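Local coordinates for Lin2722 protein (Listeria innocua, PDB 3DS8) that is of unknown function but belongs to an alpha/beta-hydrolase family and probably acts as a serine hydrolase, at residues Gln95-Gly100 / Trp237-Phe242; Ala107-Ala112 / Arg200-Gly205. All coordinates share one frame; numbering follows the deposited sequence.

Overall arrangement
Following the chain from the N terminus, the first segment reached is 95-100, on strand 95-101, which opens contact 1. The chain turns at once into helix 103-114, which starts contact 2. That contact closes first, when the loop after helix 193-196 returns at 200-205. Contact 1 closes last, at 237-242, where helix 229-240 ends. Contact 2 therefore lies wholly within the long excursion that contact 1 spans. Contact 1 ties a central strand to a late helix; contact 2 ties the next helix to a late loop. Their centres are about 15 Å apart, yet they touch: Leu-108 CD1 packs 3.6 Å from Gly-98 C.

Contact 1 of 2, residues Gln95-Gly100 / Trp237-Phe242; sequences QMDGVG and WFLEKF
Asp-97 and Leu-239 bring the two backbones nearest, with 7.7 Å between Asp-97 CA and Leu-239 CA. Segment 95-100 is extended strand. Segment 237-242 is the last turn of helix 229-240 and the chain just beyond it. The carbonyl O of Trp-237 takes two backbone N-H groups there, from Lys-241 and Phe-242. No hydrogen bond joins the segments; the contact is made almost entirely by side chains.

On the helix side Leu-239 makes both contacts, with its two methyls divided between two strand residues. Leu-239 CD2 lies 3.9 Å from Asp-97 CB, and the two side chains run past each other in opposite directions. Leu-239 CD1 meets Val-99 CG2 at 4.1 Å. Leu-239 CG stands anti to its own carbonyl carbon (chi1 -65°), and the fork beyond it reaches the strand. Val-99 has CG1 anti to its backbone N (chi1 -177°), which leaves CG2 to meet the leucine.

The carboxylate of Asp-97 is buried but well supplied. OD2 forms salt bridges with Arg-59 and Arg-125, and OD1 accepts from Lys-126 N. These charges would probably keep it ionised. Arg-59 also bridges to Glu-240 OE2, so one guanidinium serves acids of both segments. Ile-6 of the neighbouring strand touches Leu-239 as well.

This is the layered packing of an alpha/beta-hydrolase fold, a helix laid on the central parallel strands. Strand 95-101 leads into a GxSxG sequence that begins at Gly-100, consistent with a nucleophile elbow.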
ATOM      1  N   GLN A  95     -13.847   3.508   7.635  1.00 16.17           N
ATOM      2  CA  GLN A  95     -12.402   3.624   7.342  1.00 16.82           C
ATOM      3  C   GLN A  95     -11.785   2.255   7.189  1.00 15.99           C
ATOM      4  O   GLN A  95     -12.301   1.291   7.726  1.00 15.18           O
ATOM      5  CB  GLN A  95     -11.660   4.315   8.474  1.00 17.36           C
ATOM      6  CG  GLN A  95     -12.149   5.700   8.806  1.00 20.47           C
ATOM      7  CD  GLN A  95     -11.277   6.341   9.860  1.00 21.01           C
ATOM      8  OE1 GLN A  95     -11.440   6.096  11.058  1.00 29.47           O
ATOM      9  NE2 GLN A  95     -10.345   7.153   9.416  1.00 26.71           N
HETATM   10  N   MSE A  96     -10.641   2.195   6.488  1.00 15.92           N
HETATM   11  CA  MSE A  96      -9.815   1.009   6.444  1.00 18.33           C
HETATM   12  C   MSE A  96      -8.356   1.433   6.267  1.00 15.55           C
HETATM   13  O   MSE A  96      -8.088   2.493   5.742  1.00 15.50           O
HETATM   14  CB  MSE A  96     -10.213   0.156   5.270  1.00 18.00           C
HETATM   15  CG  MSE A  96      -9.895   0.762   3.984  1.00 20.21           C
HETATM   16 SE   MSE A  96     -10.598  -0.400   2.551  1.00 39.17          SE
HETATM   17  CE  MSE A  96      -9.309   0.047   1.123  1.00 25.97           C
ATOM     18  N   ASP A  97      -7.457   0.584   6.709  1.00 15.19           N
ATOM     19  CA  ASP A  97      -6.028   0.717   6.418  1.00 13.29           C
ATOM     20  C   ASP A  97      -5.665  -0.290   5.322  1.00 13.59           C
ATOM     21  O   ASP A  97      -6.401  -1.237   5.099  1.00 13.73           O
ATOM     22  CB  ASP A  97      -5.232   0.428   7.654  1.00 13.38           C
ATOM     23  CG  ASP A  97      -5.532   1.377   8.760  1.00 15.95           C
ATOM     24  OD1 ASP A  97      -5.843   2.539   8.486  1.00 15.77           O
ATOM     25  OD2 ASP A  97      -5.396   0.946   9.914  1.00 15.01           O
ATOM     26  N   GLY A  98      -4.620  -0.034   4.566  1.00 12.32           N
ATOM     27  CA  GLY A  98      -4.205  -0.956   3.522  1.00 13.70           C
ATOM     28  C   GLY A  98      -2.701  -1.106   3.432  1.00 12.98           C
ATOM     29  O   GLY A  98      -1.977  -0.157   3.650  1.00 15.19           O
ATOM     30  N   VAL A  99      -2.262  -2.319   3.146  1.00 12.66           N
ATOM     31  CA  VAL A  99      -0.879  -2.630   2.884  1.00 12.61           C
ATOM     32  C   VAL A  99      -0.858  -3.269   1.515  1.00 13.83           C
ATOM     33  O   VAL A  99      -1.553  -4.254   1.276  1.00 14.09           O
ATOM     34  CB  VAL A  99      -0.309  -3.625   3.880  1.00 12.85           C
ATOM     35  CG1 VAL A  99       1.196  -3.845   3.582  1.00 13.34           C
ATOM     36  CG2 VAL A  99      -0.519  -3.155   5.325  1.00 12.81           C
ATOM     37  N   GLY A 100      -0.030  -2.743   0.616  1.00 13.93           N
ATOM     38  CA  GLY A 100       0.093  -3.287  -0.721  1.00 14.11           C
ATOM     39  C   GLY A 100       1.523  -3.548  -1.163  1.00 14.23           C
ATOM     40  O   GLY A 100       2.385  -2.678  -1.021  1.00 14.81           O
ATOM     41  N   TRP A 237       4.417  -1.441  13.277  1.00 12.96           N
ATOM     42  CA  TRP A 237       4.595  -0.159  13.964  1.00 13.69           C
ATOM     43  C   TRP A 237       3.667   0.897  13.400  1.00 12.82           C
ATOM     44  O   TRP A 237       3.023   1.605  14.151  1.00 14.08           O
ATOM     45  CB  TRP A 237       6.050   0.318  13.867  1.00 15.15           C
ATOM     46  CG  TRP A 237       6.226   1.724  14.325  1.00 15.98           C
ATOM     47  CD1 TRP A 237       6.327   2.144  15.585  1.00 18.25           C
ATOM     48  CD2 TRP A 237       6.321   2.871  13.504  1.00 17.96           C
ATOM     49  NE1 TRP A 237       6.450   3.512  15.627  1.00 19.16           N
ATOM     50  CE2 TRP A 237       6.457   3.982  14.359  1.00 18.98           C
ATOM     51  CE3 TRP A 237       6.307   3.080  12.127  1.00 17.20           C
ATOM     52  CZ2 TRP A 237       6.560   5.263  13.886  1.00 19.94           C
ATOM     53  CZ3 TRP A 237       6.418   4.363  11.673  1.00 19.13           C
ATOM     54  CH2 TRP A 237       6.565   5.429  12.560  1.00 18.33           C
ATOM     55  N   PHE A 238       3.613   1.011  12.063  1.00 13.56           N
ATOM     56  CA  PHE A 238       2.799   2.050  11.454  1.00 13.25           C
ATOM     57  C   PHE A 238       1.310   1.814  11.699  1.00 13.52           C
ATOM     58  O   PHE A 238       0.547   2.740  11.996  1.00 12.94           O
ATOM     59  CB  PHE A 238       3.094   2.075   9.970  1.00 13.51           C
ATOM     60  CG  PHE A 238       2.586   3.282   9.261  1.00 12.25           C
ATOM     61  CD1 PHE A 238       3.133   4.535   9.529  1.00 14.77           C
ATOM     62  CD2 PHE A 238       1.588   3.171   8.297  1.00 13.52           C
ATOM     63  CE1 PHE A 238       2.723   5.658   8.782  1.00 14.11           C
ATOM     64  CE2 PHE A 238       1.173   4.262   7.572  1.00 15.66           C
ATOM     65  CZ  PHE A 238       1.739   5.500   7.809  1.00 13.75           C
ATOM     66  N   LEU A 239       0.901   0.548  11.649  1.00 13.13           N
ATOM     67  CA  LEU A 239      -0.512   0.198  11.812  1.00 14.16           C
ATOM     68  C   LEU A 239      -0.977   0.235  13.244  1.00 14.36           C
ATOM     69  O   LEU A 239      -2.133   0.556  13.491  1.00 15.95           O
ATOM     70  CB  LEU A 239      -0.825  -1.191  11.211  1.00 13.64           C
ATOM     71  CG  LEU A 239      -0.680  -1.414   9.707  1.00 15.11           C
ATOM     72  CD1 LEU A 239      -0.860  -2.928   9.372  1.00 15.77           C
ATOM     73  CD2 LEU A 239      -1.664  -0.513   8.925  1.00 17.17           C
ATOM     74  N   GLU A 240      -0.108  -0.099  14.193  1.00 14.77           N
ATOM     75  CA  GLU A 240      -0.569  -0.318  15.549  1.00 15.17           C
ATOM     76  C   GLU A 240       0.010   0.625  16.588  1.00 15.56           C
ATOM     77  O   GLU A 240      -0.552   0.716  17.651  1.00 15.87           O
ATOM     78  CB  GLU A 240      -0.310  -1.772  15.952  1.00 15.49           C
ATOM     79  CG  GLU A 240      -1.078  -2.785  15.089  1.00 15.83           C
ATOM     80  CD  GLU A 240      -2.579  -2.594  15.062  1.00 16.66           C
ATOM     81  OE1 GLU A 240      -3.139  -2.166  16.078  1.00 20.41           O
ATOM     82  OE2 GLU A 240      -3.177  -2.904  13.995  1.00 19.42           O
ATOM     83  N   LYS A 241       1.122   1.283  16.296  1.00 15.55           N
ATOM     84  CA  LYS A 241       1.845   2.116  17.289  1.00 16.77           C
ATOM     85  C   LYS A 241       1.905   3.576  16.894  1.00 17.38           C
ATOM     86  O   LYS A 241       1.737   4.460  17.757  1.00 17.71           O
ATOM     87  CB  LYS A 241       3.257   1.576  17.512  1.00 17.80           C
ATOM     88  CG  LYS A 241       3.289   0.177  18.073  1.00 20.03           C
ATOM     89  CD  LYS A 241       2.606   0.122  19.404  1.00 23.74           C
ATOM     90  CE  LYS A 241       2.835  -1.179  20.148  1.00 27.01           C
ATOM     91  NZ  LYS A 241       2.446  -1.048  21.558  1.00 30.08           N
ATOM     92  N   PHE A 242       2.113   3.837  15.609  1.00 16.70           N
ATOM     93  CA  PHE A 242       2.216   5.195  15.109  1.00 17.04           C
ATOM     94  C   PHE A 242       0.870   5.913  15.204  1.00 17.85           C
ATOM     95  O   PHE A 242      -0.137   5.453  14.659  1.00 16.70           O
ATOM     96  CB  PHE A 242       2.716   5.217  13.668  1.00 16.68           C
ATOM     97  CG  PHE A 242       2.761   6.615  13.079  1.00 16.77           C
ATOM     98  CD1 PHE A 242       3.659   7.526  13.540  1.00 15.54           C
ATOM     99  CD2 PHE A 242       1.868   6.995  12.078  1.00 16.93           C
ATOM    100  CE1 PHE A 242       3.708   8.830  13.024  1.00 17.74           C
ATOM    101  CE2 PHE A 242       1.899   8.303  11.555  1.00 17.73           C
ATOM    102  CZ  PHE A 242       2.828   9.204  12.023  1.00 17.11           C
TER

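Contact 2 of 2, residues Ala107-Ala112 / Arg200-Gly205; sequences ALTYYA and RLFMPG
Thr-109 meets Phe-202 and Met-203 through a single methyl group. Thr-109 CG2 lies 3.9 Å from Phe-202 CE1 and 4.0 Å from Phe-202 CZ. It comes to the edge of the ring, near the ring plane, and not over a face. The same methyl, Thr-109 CG2, is 4.0 Å from Met-203 CE, the end of a selenomethionine. This small patch is the tight part of the contact, and all three residues are buried.

Two torsions set up this meeting. Thr-109 CG2 is anti to the backbone N, while OG1 sits beside that N (chi1 -59°). OG1 is thus turned to Gly-105 O, one helical turn back, and bonds to it. The polar end is satisfied within the helix and the methyl is left to face the loop. Met-203 is bent at chi2 (-64°), and its terminal methyl reaches toward the helix.

In the fold, helix 103-114 is the one that follows the putative nucleophile elbow of this alpha/beta hydrolase. Segment 200-205 is part of the connection from helix 193-196 to strand 209-216. Helix 156-163 also lines the junction, with Phe-161 against both Thr-109 and Phe-202. Leu-127 of strand 123-130 touches Thr-109 as well.

Away from the methyl the packing is looser. The backbones stay far apart, with 9.9 Å between Thr-109 CA and Met-203 CA even at their nearest. Ala-112 points toward the loop, but Ala-112 CB stays 5.0 Å from Met-203 CE. Beyond Met-203 the chain moves outward: Pro-204 is partly exposed and Gly-205 lies at the surface, where it meets a crystal neighbour.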
ATOM      1  N   ALA A 107      -2.273   0.424  -6.566  1.00 14.07           N
ATOM      2  CA  ALA A 107      -3.738   0.341  -6.548  1.00 13.94           C
ATOM      3  C   ALA A 107      -4.331   1.106  -5.363  1.00 14.15           C
ATOM      4  O   ALA A 107      -5.295   1.889  -5.519  1.00 15.05           O
ATOM      5  CB  ALA A 107      -4.184  -1.149  -6.541  1.00 14.35           C
ATOM      6  N   LEU A 108      -3.722   0.969  -4.189  1.00 13.16           N
ATOM      7  CA  LEU A 108      -4.170   1.741  -3.046  1.00 13.91           C
ATOM      8  C   LEU A 108      -4.014   3.248  -3.243  1.00 13.72           C
ATOM      9  O   LEU A 108      -4.768   4.014  -2.667  1.00 13.66           O
ATOM     10  CB  LEU A 108      -3.448   1.286  -1.780  1.00 13.88           C
ATOM     11  CG  LEU A 108      -3.785  -0.101  -1.215  1.00 13.81           C
ATOM     12  CD1 LEU A 108      -2.802  -0.508  -0.107  1.00 16.99           C
ATOM     13  CD2 LEU A 108      -5.249  -0.140  -0.724  1.00 15.57           C
ATOM     14  N   THR A 109      -2.953   3.664  -3.937  1.00 14.40           N
ATOM     15  CA  THR A 109      -2.681   5.079  -4.158  1.00 13.88           C
ATOM     16  C   THR A 109      -3.720   5.688  -5.132  1.00 13.44           C
ATOM     17  O   THR A 109      -4.300   6.756  -4.868  1.00 14.20           O
ATOM     18  CB  THR A 109      -1.253   5.264  -4.668  1.00 14.18           C
ATOM     19  OG1 THR A 109      -0.346   4.720  -3.699  1.00 14.59           O
ATOM     20  CG2 THR A 109      -0.920   6.764  -4.942  1.00 16.40           C
ATOM     21  N   TYR A 110      -4.034   4.983  -6.196  1.00 13.02           N
ATOM     22  CA  TYR A 110      -5.184   5.374  -7.014  1.00 14.02           C
ATOM     23  C   TYR A 110      -6.469   5.423  -6.183  1.00 13.18           C
ATOM     24  O   TYR A 110      -7.263   6.339  -6.308  1.00 13.93           O
ATOM     25  CB  TYR A 110      -5.392   4.388  -8.176  1.00 15.89           C
ATOM     26  CG  TYR A 110      -4.526   4.667  -9.347  1.00 15.62           C
ATOM     27  CD1 TYR A 110      -4.800   5.736 -10.181  1.00 15.58           C
ATOM     28  CD2 TYR A 110      -3.432   3.857  -9.643  1.00 16.26           C
ATOM     29  CE1 TYR A 110      -3.993   5.994 -11.282  1.00 18.27           C
ATOM     30  CE2 TYR A 110      -2.629   4.106 -10.748  1.00 15.97           C
ATOM     31  CZ  TYR A 110      -2.903   5.172 -11.547  1.00 15.69           C
ATOM     32  OH  TYR A 110      -2.143   5.460 -12.684  1.00 18.21           O
ATOM     33  N   TYR A 111      -6.695   4.421  -5.327  1.00 13.06           N
ATOM     34  CA  TYR A 111      -7.918   4.420  -4.471  1.00 13.89           C
ATOM     35  C   TYR A 111      -7.954   5.648  -3.546  1.00 13.31           C
ATOM     36  O   TYR A 111      -8.969   6.303  -3.375  1.00 13.83           O
ATOM     37  CB  TYR A 111      -7.920   3.123  -3.662  1.00 13.33           C
ATOM     38  CG  TYR A 111      -9.157   2.865  -2.819  1.00 14.82           C
ATOM     39  CD1 TYR A 111     -10.195   2.069  -3.288  1.00 14.85           C
ATOM     40  CD2 TYR A 111      -9.254   3.398  -1.527  1.00 16.45           C
ATOM     41  CE1 TYR A 111     -11.317   1.820  -2.465  1.00 15.48           C
ATOM     42  CE2 TYR A 111     -10.357   3.169  -0.698  1.00 16.02           C
ATOM     43  CZ  TYR A 111     -11.375   2.383  -1.169  1.00 18.57           C
ATOM     44  OH  TYR A 111     -12.416   2.152  -0.315  1.00 15.75           O
ATOM     45  N   ALA A 112      -6.807   5.985  -2.973  1.00 14.08           N
ATOM     46  CA  ALA A 112      -6.685   7.126  -2.101  1.00 14.34           C
ATOM     47  C   ALA A 112      -6.987   8.425  -2.820  1.00 15.59           C
ATOM     48  O   ALA A 112      -7.612   9.347  -2.230  1.00 15.15           O
ATOM     49  CB  ALA A 112      -5.270   7.171  -1.520  1.00 15.25           C
ATOM     50  N   ARG A 200       7.303  10.864  -2.304  1.00 14.71           N
ATOM     51  CA  ARG A 200       7.871  12.087  -1.722  1.00 16.16           C
ATOM     52  C   ARG A 200       7.439  13.352  -2.449  1.00 15.70           C
ATOM     53  O   ARG A 200       7.426  14.448  -1.873  1.00 15.64           O
ATOM     54  CB  ARG A 200       9.403  11.955  -1.852  1.00 17.04           C
ATOM     55  CG  ARG A 200      10.190  12.964  -1.277  1.00 20.36           C
ATOM     56  CD  ARG A 200      11.630  12.692  -1.672  1.00 17.43           C
ATOM     57  NE  ARG A 200      12.188  11.540  -0.964  1.00 16.01           N
ATOM     58  CZ  ARG A 200      13.497  11.291  -0.910  1.00 14.92           C
ATOM     59  NH1 ARG A 200      14.342  12.122  -1.488  1.00 14.66           N
ATOM     60  NH2 ARG A 200      13.968  10.236  -0.262  1.00 16.72           N
ATOM     61  N   LEU A 201       7.095  13.204  -3.719  1.00 16.17           N
ATOM     62  CA  LEU A 201       6.761  14.338  -4.569  1.00 16.53           C
ATOM     63  C   LEU A 201       5.278  14.717  -4.596  1.00 16.83           C
ATOM     64  O   LEU A 201       4.921  15.732  -5.203  1.00 18.78           O
ATOM     65  CB  LEU A 201       7.283  14.089  -5.976  1.00 16.69           C
ATOM     66  CG  LEU A 201       8.792  13.752  -6.024  1.00 19.72           C
ATOM     67  CD1 LEU A 201       9.239  13.666  -7.405  1.00 23.43           C
ATOM     68  CD2 LEU A 201       9.658  14.761  -5.252  1.00 19.63           C
ATOM     69  N   PHE A 202       4.428  13.953  -3.918  1.00 14.80           N
ATOM     70  CA  PHE A 202       3.009  14.269  -3.898  1.00 16.39           C
ATOM     71  C   PHE A 202       2.292  13.991  -2.577  1.00 16.29           C
ATOM     72  O   PHE A 202       1.240  14.598  -2.321  1.00 16.89           O
ATOM     73  CB  PHE A 202       2.281  13.619  -5.114  1.00 15.41           C
ATOM     74  CG  PHE A 202       2.245  12.115  -5.120  1.00 14.69           C
ATOM     75  CD1 PHE A 202       1.157  11.433  -4.598  1.00 15.95           C
ATOM     76  CD2 PHE A 202       3.259  11.364  -5.710  1.00 14.54           C
ATOM     77  CE1 PHE A 202       1.095  10.086  -4.619  1.00 18.44           C
ATOM     78  CE2 PHE A 202       3.187   9.995  -5.733  1.00 14.17           C
ATOM     79  CZ  PHE A 202       2.115   9.346  -5.191  1.00 16.48           C
HETATM   80  N   MSE A 203       2.864  13.152  -1.705  1.00 16.05           N
HETATM   81  CA  MSE A 203       2.186  12.900  -0.443  1.00 16.67           C
HETATM   82  C   MSE A 203       2.441  13.952   0.659  1.00 16.70           C
HETATM   83  O   MSE A 203       1.491  14.357   1.355  1.00 16.66           O
HETATM   84  CB  MSE A 203       2.467  11.491   0.041  1.00 17.39           C
HETATM   85  CG  MSE A 203       1.869  10.460  -0.861  1.00 18.06           C
HETATM   86 SE   MSE A 203      -0.117  10.614  -0.852  1.00 31.99          SE
HETATM   87  CE  MSE A 203      -0.539   8.810  -1.538  1.00 22.12           C
ATOM     88  N   PRO A 204       3.692  14.400   0.841  1.00 17.45           N
ATOM     89  CA  PRO A 204       3.902  15.440   1.866  1.00 18.73           C
ATOM     90  C   PRO A 204       3.008  16.674   1.673  1.00 19.51           C
ATOM     91  O   PRO A 204       2.924  17.180   0.585  1.00 20.71           O
ATOM     92  CB  PRO A 204       5.370  15.833   1.674  1.00 18.84           C
ATOM     93  CG  PRO A 204       6.007  14.594   1.055  1.00 18.25           C
ATOM     94  CD  PRO A 204       4.960  13.956   0.224  1.00 16.89           C
ATOM     95  N   GLY A 205       2.348  17.145   2.723  1.00 21.21           N
ATOM     96  CA  GLY A 205       1.528  18.359   2.636  1.00 21.37           C
ATOM     97  C   GLY A 205       0.128  18.096   2.075  1.00 22.45           C
ATOM     98  O   GLY A 205      -0.729  19.023   2.053  1.00 25.50           O
TER